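Local coordinates for Cfl (Pectobacterium brasiliense, PDB 7A9J), which probably activates carboxylic acids such as coronafacic acid at the expense of ATP and couples them to amines, forming amides, at residues I199-T205 against A384-W390; L339-I344 against L378-A384; A405-L409 against F420-E424. The protein carries 1 engineered substitution. One frame throughout, in Å; residues are numbered along the deposited sequence.

Contact 1 of 3, residues I199-T205 against A384-W390; sequences IVYSQKT and AKTIGIW
This contact belongs to a small antiparallel sheet: strand 198-202, which follows the glycine-rich phosphate-binding loop of the AMP-binding enzymes, takes strand 388-390 alongside, with Ile199 opposite Ile389 as a non-hydrogen-bonded pair. The strands are strongly twisted, their directions 120° apart. Two backbone bonds tie them, Val200 N to Gly388 O at 3.0 Å and Ile387 N to Val200 O at 2.8 Å. On the face of Ile199 and Ile389, Ile199 CD1 lies 3.7 Å from Ile389 CG1, while its other branch, CG2, meets the methyl of Thr386. On the Val200 face the two methyls diverge. With CG1 anti to the backbone N, that branch reaches Ile387 CB, and Val200 CG2 packs against Trp390 CB at 3.8 Å; the indole itself leads away, toward His117 and Arg74.

Where the strand turns into helix 203-214, Ser202 and Thr205 form a capping box: Thr205 N donates to Ser202 OG at 3.0 Å and Ser202 N donates back to Thr205 OG1. Thr205 OG1 also donates to Lys385 O, 2.8 Å away, approaching from above the carbonyl plane, so one buried oxygen ties the helix start to the incoming loop. Its position beside the backbone N (chi1 -44°) sends the Thr205 methyl toward Thr386 CG2 and over one face of the Tyr201 ring, toward its rim. Thr386 CG2 also meets Tyr201 CE1 (3.9 Å), obliquely to the ring, and the Tyr201 hydroxyl goes on to bond Gly340 O in the ligand pocket. Ile387 CD1 lies 3.6 Å from Ser202 OG, beside the capping box. The result is a strand-to-helix corner with a classical N-terminal capping box, held down by the neighbouring strand and the loop leading into it.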
loop_
_atom_site.group_PDB
_atom_site.type_symbol
_atom_site.label_atom_id
_atom_site.label_comp_id
_atom_site.label_asym_id
_atom_site.label_seq_id
_atom_site.Cartn_x
_atom_site.Cartn_y
_atom_site.Cartn_z
ATOM N N ILE A 199 7.623 -4.993 13.116
ATOM C CA ILE A 199 7.243 -3.693 13.658
ATOM C C ILE A 199 6.075 -3.907 14.606
ATOM O O ILE A 199 5.051 -4.478 14.237
ATOM C CB ILE A 199 6.864 -2.711 12.545
ATOM C CG1 ILE A 199 8.016 -2.590 11.529
ATOM C CG2 ILE A 199 6.479 -1.379 13.139
ATOM C CD1 ILE A 199 9.322 -2.158 12.151
ATOM N N VAL A 200 6.243 -3.472 15.842
ATOM C CA VAL A 200 5.282 -3.780 16.893
ATOM C C VAL A 200 4.346 -2.595 17.038
ATOM O O VAL A 200 4.793 -1.471 17.279
ATOM C CB VAL A 200 5.989 -4.098 18.218
ATOM C CG1 VAL A 200 4.936 -4.436 19.311
ATOM C CG2 VAL A 200 6.944 -5.283 17.987
ATOM N N TYR A 201 3.060 -2.871 16.928
ATOM C CA TYR A 201 1.967 -1.913 17.159
ATOM C C TYR A 201 1.313 -2.220 18.493
ATOM O O TYR A 201 1.002 -3.387 18.764
ATOM C CB TYR A 201 0.873 -2.078 16.129
ATOM C CG TYR A 201 1.164 -1.450 14.792
ATOM C CD1 TYR A 201 2.335 -1.721 14.106
ATOM C CD2 TYR A 201 0.185 -0.666 14.187
ATOM C CE1 TYR A 201 2.588 -1.139 12.874
ATOM C CE2 TYR A 201 0.397 -0.109 12.926
ATOM C CZ TYR A 201 1.576 -0.382 12.266
ATOM O OH TYR A 201 1.813 0.141 10.993
ATOM N N SER A 202 1.087 -1.185 19.309
ATOM C CA SER A 202 0.157 -1.327 20.422
ATOM C C SER A 202 -1.280 -1.089 19.956
ATOM O O SER A 202 -1.543 -0.738 18.797
ATOM C CB SER A 202 0.517 -0.359 21.547
ATOM O OG SER A 202 0.263 0.966 21.098
ATOM N N GLN A 203 -2.224 -1.388 20.870
ATOM C CA GLN A 203 -3.603 -0.960 20.662
ATOM C C GLN A 203 -3.661 0.519 20.280
ATOM O O GLN A 203 -4.389 0.896 19.344
ATOM C CB GLN A 203 -4.447 -1.272 21.907
ATOM C CG GLN A 203 -4.562 -2.784 22.189
ATOM C CD GLN A 203 -5.717 -3.444 21.420
ATOM O OE1 GLN A 203 -6.499 -2.770 20.766
ATOM N NE2 GLN A 203 -5.843 -4.782 21.551
ATOM N N LYS A 204 -2.883 1.362 20.969
ATOM C CA LYS A 204 -2.851 2.785 20.639
ATOM C C LYS A 204 -2.260 3.060 19.252
ATOM O O LYS A 204 -2.791 3.917 18.531
ATOM C CB LYS A 204 -2.072 3.576 21.695
ATOM C CG LYS A 204 -2.171 5.096 21.468
ATOM C CD LYS A 204 -1.474 5.892 22.607
ATOM C CE LYS A 204 -1.746 7.410 22.508
ATOM N NZ LYS A 204 -1.519 7.998 21.160
ATOM N N THR A 205 -1.131 2.408 18.882
ATOM C CA THR A 205 -0.635 2.578 17.515
ATOM C C THR A 205 -1.742 2.332 16.501
ATOM O O THR A 205 -1.927 3.101 15.533
ATOM C CB THR A 205 0.506 1.604 17.177
ATOM O OG1 THR A 205 1.454 1.533 18.243
ATOM C CG2 THR A 205 1.263 2.140 15.920
ATOM N N ALA A 384 1.009 8.107 14.921
ATOM C CA ALA A 384 0.887 6.682 15.218
ATOM C C ALA A 384 2.287 6.157 15.506
ATOM O O ALA A 384 3.063 5.851 14.597
ATOM C CB ALA A 384 0.194 5.940 14.086
ATOM N N LYS A 385 2.608 6.086 16.783
ATOM C CA LYS A 385 3.922 5.668 17.252
ATOM C C LYS A 385 3.970 4.161 17.409
ATOM O O LYS A 385 3.316 3.596 18.307
ATOM C CB LYS A 385 4.242 6.323 18.585
ATOM C CG LYS A 385 3.971 7.772 18.610
ATOM C CD LYS A 385 5.144 8.496 18.076
ATOM C CE LYS A 385 4.997 9.969 18.393
ATOM N NZ LYS A 385 5.720 10.621 17.289
ATOM N N THR A 386 4.787 3.512 16.586
ATOM C CA THR A 386 5.070 2.102 16.799
ATOM C C THR A 386 5.929 1.937 18.054
ATOM O O THR A 386 6.638 2.848 18.484
ATOM C CB THR A 386 5.743 1.504 15.570
ATOM O OG1 THR A 386 6.951 2.237 15.305
ATOM C CG2 THR A 386 4.805 1.648 14.361
ATOM N N ILE A 387 5.852 0.760 18.656
ATOM C CA ILE A 387 6.461 0.541 19.949
ATOM C C ILE A 387 7.934 0.220 19.801
ATOM O O ILE A 387 8.730 0.521 20.692
ATOM C CB ILE A 387 5.745 -0.613 20.683
ATOM C CG1 ILE A 387 4.240 -0.340 20.771
ATOM C CG2 ILE A 387 6.369 -0.862 21.996
ATOM C CD1 ILE A 387 3.880 1.107 21.122
ATOM N N GLY A 388 8.313 -0.426 18.715
ATOM C CA GLY A 388 9.656 -0.952 18.614
ATOM C C GLY A 388 9.695 -2.079 17.599
ATOM O O GLY A 388 8.772 -2.279 16.817
ATOM N N ILE A 389 10.817 -2.772 17.591
ATOM C CA ILE A 389 11.033 -3.846 16.640
ATOM C C ILE A 389 11.220 -5.128 17.411
ATOM O O ILE A 389 12.061 -5.206 18.324
ATOM C CB ILE A 389 12.243 -3.570 15.716
ATOM C CG1 ILE A 389 11.936 -2.382 14.786
ATOM C CG2 ILE A 389 12.611 -4.850 14.976
ATOM C CD1 ILE A 389 13.136 -1.957 13.921
ATOM N N TRP A 390 10.435 -6.133 17.049
ATOM C CA TRP A 390 10.566 -7.429 17.654
ATOM C C TRP A 390 11.764 -8.128 17.025
ATOM O O TRP A 390 11.807 -8.294 15.805
ATOM C CB TRP A 390 9.289 -8.235 17.420
ATOM C CG TRP A 390 9.445 -9.559 17.899
ATOM C CD1 TRP A 390 9.533 -10.693 17.152
ATOM C CD2 TRP A 390 9.578 -9.962 19.261
ATOM N NE1 TRP A 390 9.689 -11.772 17.954
ATOM C CE2 TRP A 390 9.729 -11.360 19.262
ATOM C CE3 TRP A 390 9.589 -9.274 20.485
ATOM C CZ2 TRP A 390 9.873 -12.095 20.439
ATOM C CZ3 TRP A 390 9.739 -10.005 21.657
ATOM C CH2 TRP A 390 9.885 -11.402 21.624
#

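Contact 2 of 3, residues L339-I344 against L378-A384; sequences LGGPVI and LLIRSPA. With R4Z (6-ethyl-1-oxidanylidene-indene-4-carboxylic acid), chain B.
Strands 342-344 and 378-381 face each other with axes 9.1 Å apart and directions 132° apart, so side chains bridge them, while beyond their ends the backbones draw closer. There Gly340 CA and Ala384 CA are 4.9 Å apart. The polar link is at this close end. Ser382 OG donates to Leu339 O at 2.8 Å, the donor tilted 29° from the carbonyl plane, and accepts from Ala384 N at 3.0 Å, an ST turn. Because OG stands anti to the Ser382 backbone N (chi1 167°), the hydroxyl reaches across to the other segment while still receiving the N-H of its own turn. The buried hydroxyl thus acts as both donor and acceptor, and the loop before Gly340 is fixed to the loop after strand 376-381.

Farther along, the contact is purely apolar. Leu339 crosses Ile380 at about a right angle, its CD1 over Ile380 CG2. Val343 meets Ile380 tip to tip, CG2 to CD1 at 4.0 Å, and its other methyl, CG1, rests on Ser382 CB. Ile344 reaches Leu378 in the same way, with CD1 3.7 Å from Leu378 CD2, and the same methyl brushes Ile380 CD1. Ile380 thus touches Leu339, Val343 and Ile344, and Tyr334 of strand 331-335 packs beside it.

The far side of segment 339-344 carries the ligand. Pro342 CB lies 3.3 Å from the ketone oxygen O01 of R4Z, and Gly341 CA is 3.9 Å from its C13; Ser333 OG adds a hydrogen bond to the ligand. Just past the proline, Val343 and Ile344 both face Tyr334, a classic beta bulge. Segment 339-344 thus forms a glycine-rich wall of the R4Z pocket, probably where the acid substrate binds in this adenylate-forming enzyme, backed by an aliphatic layer.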
loop_
_atom_site.group_PDB
_atom_site.type_symbol
_atom_site.label_atom_id
_atom_site.label_comp_id
_atom_site.label_asym_id
_atom_site.label_seq_id
_atom_site.Cartn_x
_atom_site.Cartn_y
_atom_site.Cartn_z
ATOM N N LEU A 339 5.922 4.039 10.208
ATOM C CA LEU A 339 5.223 5.264 10.564
ATOM C C LEU A 339 3.813 4.974 11.033
ATOM O O LEU A 339 2.987 5.887 11.124
ATOM C CB LEU A 339 5.183 6.193 9.357
ATOM C CG LEU A 339 6.597 6.651 9.069
ATOM C CD1 LEU A 339 6.575 7.490 7.802
ATOM C CD2 LEU A 339 7.125 7.466 10.306
ATOM N N GLY A 340 3.510 3.700 11.265
ATOM C CA GLY A 340 2.180 3.359 11.796
ATOM C C GLY A 340 1.110 3.252 10.729
ATOM O O GLY A 340 0.464 2.204 10.572
ATOM N N GLY A 341 0.963 4.293 9.943
ATOM C CA GLY A 341 -0.010 4.329 8.892
ATOM C C GLY A 341 0.344 5.298 7.769
ATOM O O GLY A 341 1.463 5.729 7.635
ATOM N N PRO A 342 -0.625 5.588 6.927
ATOM C CA PRO A 342 -0.509 6.712 5.980
ATOM C C PRO A 342 -0.128 7.988 6.731
ATOM O O PRO A 342 -0.699 8.326 7.786
ATOM C CB PRO A 342 -1.936 6.855 5.410
ATOM C CG PRO A 342 -2.598 5.501 5.771
ATOM C CD PRO A 342 -2.029 5.188 7.144
ATOM N N VAL A 343 0.779 8.771 6.130
ATOM C CA VAL A 343 1.116 10.040 6.771
ATOM C C VAL A 343 0.945 11.245 5.870
ATOM O O VAL A 343 0.880 12.361 6.370
ATOM C CB VAL A 343 2.569 10.013 7.312
ATOM C CG1 VAL A 343 2.608 9.001 8.505
ATOM C CG2 VAL A 343 3.591 9.628 6.214
ATOM N N ILE A 344 0.978 11.073 4.562
ATOM C CA ILE A 344 0.853 12.183 3.630
ATOM C C ILE A 344 -0.181 11.771 2.591
ATOM O O ILE A 344 -0.158 10.643 2.094
ATOM C CB ILE A 344 2.219 12.532 2.988
ATOM C CG1 ILE A 344 3.139 13.117 4.047
ATOM C CG2 ILE A 344 2.002 13.560 1.871
ATOM C CD1 ILE A 344 4.683 13.123 3.651
ATOM N N LEU A 378 13.006 14.562 2.976
ATOM C CA LEU A 378 11.806 14.541 3.806
ATOM C C LEU A 378 12.029 13.615 4.997
ATOM O O LEU A 378 12.330 12.425 4.814
ATOM C CB LEU A 378 10.609 14.062 3.001
ATOM C CG LEU A 378 9.340 13.817 3.758
ATOM C CD1 LEU A 378 8.923 15.116 4.407
ATOM C CD2 LEU A 378 8.311 13.291 2.735
ATOM N N LEU A 379 11.893 14.179 6.196
ATOM C CA LEU A 379 11.887 13.461 7.462
ATOM C C LEU A 379 10.497 13.544 8.084
ATOM O O LEU A 379 9.838 14.581 8.010
ATOM C CB LEU A 379 12.911 14.071 8.427
ATOM C CG LEU A 379 14.317 14.386 7.904
ATOM C CD1 LEU A 379 15.240 14.847 9.020
ATOM C CD2 LEU A 379 14.834 13.157 7.254
ATOM N N ILE A 380 10.040 12.463 8.714
ATOM C CA ILE A 380 8.647 12.405 9.154
ATOM C C ILE A 380 8.583 11.859 10.573
ATOM O O ILE A 380 9.261 10.883 10.902
ATOM C CB ILE A 380 7.749 11.550 8.227
ATOM C CG1 ILE A 380 7.781 12.108 6.796
ATOM C CG2 ILE A 380 6.264 11.518 8.772
ATOM C CD1 ILE A 380 7.248 11.108 5.804
ATOM N N ARG A 381 7.755 12.486 11.406
ATOM C CA ARG A 381 7.333 11.892 12.658
ATOM C C ARG A 381 5.807 11.721 12.645
ATOM O O ARG A 381 5.072 12.654 12.297
ATOM C CB ARG A 381 7.799 12.758 13.835
ATOM C CG ARG A 381 7.684 12.080 15.182
ATOM C CD ARG A 381 8.757 12.715 16.120
ATOM N NE ARG A 381 8.525 14.149 16.278
ATOM C CZ ARG A 381 9.375 14.992 16.858
ATOM N NH1 ARG A 381 10.523 14.542 17.343
ATOM N NH2 ARG A 381 9.068 16.287 16.955
ATOM N N SER A 382 5.354 10.539 12.990
ATOM C CA SER A 382 3.928 10.214 12.854
ATOM C C SER A 382 3.222 10.206 14.216
ATOM O O SER A 382 3.855 9.893 15.238
ATOM C CB SER A 382 3.766 8.843 12.180
ATOM O OG SER A 382 2.413 8.397 12.316
ATOM N N PRO A 383 1.937 10.599 14.278
ATOM C CA PRO A 383 1.195 10.460 15.543
ATOM C C PRO A 383 0.881 9.026 15.879
ATOM O O PRO A 383 0.516 8.738 17.033
ATOM C CB PRO A 383 -0.085 11.273 15.305
ATOM C CG PRO A 383 -0.350 11.089 13.828
ATOM C CD PRO A 383 1.079 11.160 13.219
ATOM N N ALA A 384 1.009 8.107 14.921
ATOM C CA ALA A 384 0.887 6.682 15.218
ATOM C C ALA A 384 2.287 6.157 15.506
ATOM O O ALA A 384 3.063 5.851 14.597
ATOM C CB ALA A 384 0.194 5.940 14.086
HETATM C C13 R4Z B . 1.471 1.480 6.616
HETATM C C15 R4Z B . 0.759 2.876 4.621
HETATM C C02 R4Z B . 0.016 4.129 2.468
HETATM C C03 R4Z B . 0.019 3.969 1.083
HETATM C C04 R4Z B . 0.794 2.673 0.837
HETATM C C05 R4Z B . 0.604 3.086 3.260
HETATM C C06 R4Z B . 1.089 2.127 2.335
HETATM C C07 R4Z B . 1.693 0.978 2.832
HETATM C C08 R4Z B . 2.225 -0.077 1.848
HETATM C C11 R4Z B . 1.805 0.762 4.204
HETATM C C12 R4Z B . 1.337 1.709 5.125
HETATM C C14 R4Z B . 0.382 0.490 7.120
HETATM O O01 R4Z B . -0.462 5.110 2.976
HETATM O O09 R4Z B . 2.497 -1.216 2.314
HETATM O O10 R4Z B . 2.411 0.166 0.613
#

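Contact 3 of 3, residues A405-L409 against F420-E424; sequences ATGDL and FLGRE
The backbone of 405-409 turns a corner at Gly407 and then runs antiparallel to 420-424, the touching parts 107° apart end to end, with Asp408 opposite Arg423 as a non-hydrogen-bonded pair. Leu409 is gripped at both ends of its backbone: its N donates to Gly422 O at 2.8 Å, and its O accepts from Leu421 N at 2.9 Å. At the corner, Glu424 N bonds Gly407 O in a nearly straight line (176°).

Arg423 starts away from 405-409, but bends at chi2 and chi3 bring its guanidinium back over the corner. There Gly407 O sits 3.5 Å above the guanidinium plane, over its centre. From the rim, NH1 serves two acceptors, Thr406 O at 3.0 Å and Asp408 OD2 at 2.9 Å, the latter a salt bridge met from above the carboxylate plane; the two flat groups stand nearly perpendicular. The other carboxylate oxygen, OD1, is bonded by the hydroxyl of Tyr334 and also lies at the edge of the Phe420 ring, whose CE1 comes 3.7 Å from Asp408 CG. With both oxygens engaged, the carboxylate has little freedom to rotate. Thr406 OG1 accepts from Asp408 N, an ST turn at the bend, and is also hydrogen-bonded to Leu378 O.

Leu409 CB packs 3.8 Å from Leu421 CB. The Leu409 side chain crosses Glu424 at about a right angle, CG against Glu424 CA. Thr406, Gly407 and Asp408 spell the TGD signature of the adenylate-forming family, whose aspartate in relatives binds the ribose of ATP; here Arg423 of the returning hairpin strand grips Thr406 O and the aspartate.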
loop_
_atom_site.group_PDB
_atom_site.type_symbol
_atom_site.label_atom_id
_atom_site.label_comp_id
_atom_site.label_asym_id
_atom_site.label_seq_id
_atom_site.Cartn_x
_atom_site.Cartn_y
_atom_site.Cartn_z
ATOM N N ALA A 405 13.946 9.043 8.241
ATOM C CA ALA A 405 14.477 9.563 6.984
ATOM C C ALA A 405 13.931 8.749 5.822
ATOM O O ALA A 405 14.228 7.558 5.699
ATOM C CB ALA A 405 16.010 9.529 6.982
ATOM N N THR A 406 13.146 9.388 4.963
ATOM C CA THR A 406 12.450 8.666 3.899
ATOM C C THR A 406 13.336 8.335 2.697
ATOM O O THR A 406 12.957 7.462 1.901
ATOM C CB THR A 406 11.298 9.493 3.369
ATOM O OG1 THR A 406 11.852 10.702 2.820
ATOM C CG2 THR A 406 10.280 9.842 4.488
ATOM N N GLY A 407 14.427 9.057 2.490
ATOM C CA GLY A 407 15.222 8.952 1.291
ATOM C C GLY A 407 14.649 9.696 0.103
ATOM O O GLY A 407 15.224 9.603 -0.984
ATOM N N ASP A 408 13.546 10.426 0.291
ATOM C CA ASP A 408 12.863 11.197 -0.752
ATOM C C ASP A 408 13.146 12.684 -0.569
ATOM O O ASP A 408 13.176 13.185 0.552
ATOM C CB ASP A 408 11.361 10.964 -0.717
ATOM C CG ASP A 408 10.978 9.525 -1.115
ATOM O OD1 ASP A 408 9.972 9.026 -0.583
ATOM O OD2 ASP A 408 11.774 8.908 -1.897
ATOM N N LEU A 409 13.382 13.364 -1.676
ATOM C CA LEU A 409 13.606 14.808 -1.717
ATOM C C LEU A 409 12.289 15.532 -1.963
ATOM O O LEU A 409 11.488 15.105 -2.792
ATOM C CB LEU A 409 14.538 15.132 -2.842
ATOM C CG LEU A 409 15.926 14.516 -2.693
ATOM C CD1 LEU A 409 16.824 14.968 -3.843
ATOM C CD2 LEU A 409 16.516 15.022 -1.385
ATOM N N PHE A 420 7.426 16.789 -5.089
ATOM C CA PHE A 420 8.254 15.597 -5.031
ATOM C C PHE A 420 9.400 15.726 -6.017
ATOM O O PHE A 420 9.184 15.952 -7.210
ATOM C CB PHE A 420 7.418 14.336 -5.307
ATOM C CG PHE A 420 8.177 13.068 -5.107
ATOM C CD1 PHE A 420 8.344 12.568 -3.821
ATOM C CD2 PHE A 420 8.585 12.316 -6.184
ATOM C CE1 PHE A 420 9.002 11.371 -3.631
ATOM C CE2 PHE A 420 9.252 11.105 -5.991
ATOM C CZ PHE A 420 9.474 10.662 -4.726
ATOM N N LEU A 421 10.614 15.621 -5.499
ATOM C CA LEU A 421 11.795 15.822 -6.325
ATOM C C LEU A 421 12.518 14.514 -6.573
ATOM O O LEU A 421 13.653 14.509 -7.121
ATOM C CB LEU A 421 12.740 16.849 -5.672
ATOM C CG LEU A 421 12.000 18.164 -5.464
ATOM C CD1 LEU A 421 12.892 19.146 -4.771
ATOM C CD2 LEU A 421 11.642 18.692 -6.834
ATOM N N GLY A 422 11.919 13.405 -6.168
ATOM C CA GLY A 422 12.494 12.109 -6.475
ATOM C C GLY A 422 13.307 11.550 -5.319
ATOM O O GLY A 422 13.378 12.102 -4.215
ATOM N N ARG A 423 13.848 10.368 -5.565
ATOM C CA ARG A 423 14.760 9.761 -4.601
ATOM C C ARG A 423 16.050 10.559 -4.497
ATOM O O ARG A 423 16.613 11.024 -5.498
ATOM C CB ARG A 423 15.112 8.339 -5.027
ATOM C CG ARG A 423 13.928 7.439 -5.140
ATOM C CD ARG A 423 13.436 7.087 -3.783
ATOM N NE ARG A 423 14.439 6.400 -2.964
ATOM C CZ ARG A 423 14.322 6.188 -1.648
ATOM N NH1 ARG A 423 13.241 6.630 -0.966
ATOM N NH2 ARG A 423 15.311 5.557 -1.013
ATOM N N GLU A 424 16.543 10.699 -3.266
ATOM C CA GLU A 424 17.822 11.384 -3.099
ATOM C C GLU A 424 18.899 10.739 -3.940
ATOM O O GLU A 424 19.789 11.432 -4.477
ATOM C CB GLU A 424 18.239 11.383 -1.633
ATOM C CG GLU A 424 19.544 12.166 -1.374
ATOM C CD GLU A 424 19.743 12.529 0.096
ATOM O OE1 GLU A 424 20.122 13.696 0.373
ATOM O OE2 GLU A 424 19.523 11.658 0.976
#

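In the fold
Following the chain, 199-205 comes first, and 384-390 returns to it to close contact 1, a loop of 178 intervening residues. Within that span lies contact 2, the much shorter closure of 339-344 by 378-384; the two share Ala384, and the Tyr201 hydroxyl meets Gly340 O, linking the small antiparallel sheet to the R4Z pocket. Contact 3 opens only after contact 1 has closed, and joins the two strands of a hairpin. It still touches contact 2 through neighbouring strands: Leu378 probably hydrogen-bonds Thr406 and Asp408, since strand 376-381 neighbours both 404-406 and 408-412. Contacts 1 and 3 do not touch each other, but contact 2 touches both.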